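Local coordinates for HTH tetR-type domain-containing protein (Streptomyces coelicolor A3, PDB 3IUV), which is an uncharacterised member of the TetR family that probably binds DNA as a transcriptional regulator, at residues 55-58 against 59-63. Residues are numbered along the deposited sequence; the frame is centred on the assembly and turned at random.
Sequences DDLM and VAALR
Leu57 and Ala61 approach each other loosely one turn apart on helix 54-73, the CD2 methyl of the leucine lying 4.4 Å from the CB of the alanine. CD2 is the branch that reaches forward along the helix, although the CB of Leu57 sets off away from the following turn. Beneath this apolar pair run the i to i+4 backbone bonds of the helix, from Ala60 N to Asp56 O (2.7 Å), Ala61 N to Leu57 O (2.6 Å) and Leu62 N to Met58 O (3.0 Å). Helix 54-73 follows the predicted helix-turn-helix and runs from the DNA-binding domain of the TetR fold toward the C-terminal helices. Near its start Leu57 packs on Ala19 and Ala60 on Ile16, both of helix 11-24, while the selenomethionine Met58 touches the loop residues Ile28 and Leu31; one turn beyond Met58, Leu62 turns to Val124 of helix 121-139. Val59 holds CG1 anti to its backbone N (chi1 175°), which directs this methyl up the helix to one face of the Arg63 guanidinium, where it stands 3.8 Å off the plane of the group, nearer its margin than its middle. The same guanidinium forms a salt bridge through NE to Glu127. At the start of the helix Asp56 folds back, its OD1 accepting a hydrogen bond from Thr53 N.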
loop_
_atom_site.group_PDB
_atom_site.type_symbol
_atom_site.label_atom_id
_atom_site.label_comp_id
_atom_site.label_asym_id
_atom_site.label_seq_id
_atom_site.Cartn_x
_atom_site.Cartn_y
_atom_site.Cartn_z
ATOM N N ASP A 55 1.291 -20.366 -5.957
ATOM C CA ASP A 55 0.980 -19.655 -4.719
ATOM C C ASP A 55 2.008 -19.944 -3.657
ATOM O O ASP A 55 2.542 -19.018 -3.051
ATOM C CB ASP A 55 -0.403 -20.027 -4.192
ATOM C CG ASP A 55 -1.513 -19.406 -5.000
ATOM O OD1 ASP A 55 -2.660 -19.892 -4.899
ATOM O OD2 ASP A 55 -1.233 -18.440 -5.746
ATOM N N ASP A 56 2.276 -21.231 -3.442
ATOM C CA ASP A 56 3.207 -21.665 -2.413
ATOM C C ASP A 56 4.522 -20.951 -2.601
ATOM O O ASP A 56 5.171 -20.548 -1.634
ATOM C CB ASP A 56 3.408 -23.165 -2.499
ATOM C CG ASP A 56 2.109 -23.897 -2.670
ATOM O OD1 ASP A 56 2.033 -24.800 -3.535
ATOM O OD2 ASP A 56 1.155 -23.536 -1.954
ATOM N N LEU A 57 4.910 -20.768 -3.854
ATOM C CA LEU A 57 6.116 -20.012 -4.110
ATOM C C LEU A 57 5.948 -18.563 -3.630
ATOM O O LEU A 57 6.721 -18.087 -2.798
ATOM C CB LEU A 57 6.501 -20.074 -5.581
ATOM C CG LEU A 57 8.015 -20.001 -5.773
ATOM C CD1 LEU A 57 8.328 -19.412 -7.129
ATOM C CD2 LEU A 57 8.658 -19.169 -4.666
HETATM N N MSE A 58 4.929 -17.868 -4.127
HETATM C CA MSE A 58 4.665 -16.511 -3.650
HETATM C C MSE A 58 4.357 -16.475 -2.163
HETATM O O MSE A 58 4.603 -15.464 -1.496
HETATM C CB MSE A 58 3.523 -15.859 -4.420
HETATM C CG MSE A 58 3.858 -15.585 -5.864
HETATM SE SE MSE A 58 2.564 -14.439 -6.733
HETATM C CE MSE A 58 2.671 -15.223 -8.540
ATOM N N VAL A 59 3.805 -17.567 -1.641
ATOM C CA VAL A 59 3.434 -17.595 -0.232
ATOM C C VAL A 59 4.669 -17.707 0.623
ATOM O O VAL A 59 4.803 -17.002 1.624
ATOM C CB VAL A 59 2.493 -18.750 0.131
ATOM C CG1 VAL A 59 2.254 -18.772 1.660
ATOM C CG2 VAL A 59 1.182 -18.612 -0.623
ATOM N N ALA A 60 5.564 -18.607 0.230
ATOM C CA ALA A 60 6.831 -18.740 0.918
ATOM C C ALA A 60 7.585 -17.448 0.683
ATOM O O ALA A 60 8.078 -16.825 1.624
ATOM C CB ALA A 60 7.613 -19.931 0.376
ATOM N N ALA A 61 7.635 -17.034 -0.582
ATOM C CA ALA A 61 8.369 -15.840 -0.976
ATOM C C ALA A 61 8.108 -14.671 -0.022
ATOM O O ALA A 61 9.039 -13.992 0.423
ATOM C CB ALA A 61 8.018 -15.460 -2.397
ATOM N N LEU A 62 6.841 -14.451 0.308
ATOM C CA LEU A 62 6.497 -13.359 1.199
ATOM C C LEU A 62 6.750 -13.676 2.674
ATOM O O LEU A 62 7.430 -12.924 3.366
ATOM C CB LEU A 62 5.052 -12.925 0.985
ATOM C CG LEU A 62 4.625 -11.778 1.897
ATOM C CD1 LEU A 62 4.217 -12.302 3.263
ATOM C CD2 LEU A 62 5.732 -10.741 2.025
ATOM N N ARG A 63 6.177 -14.768 3.163
ATOM C CA ARG A 63 6.355 -15.140 4.561
ATOM C C ARG A 63 7.809 -14.947 4.989
ATOM O O ARG A 63 8.081 -14.672 6.156
ATOM C CB ARG A 63 5.890 -16.585 4.805
ATOM C CG ARG A 63 5.814 -17.014 6.278
ATOM C CD ARG A 63 4.818 -18.158 6.461
ATOM N NE ARG A 63 3.433 -17.709 6.306
ATOM C CZ ARG A 63 2.429 -18.470 5.879
ATOM N NH1 ARG A 63 2.644 -19.737 5.542
ATOM N NH2 ARG A 63 1.209 -17.956 5.776
#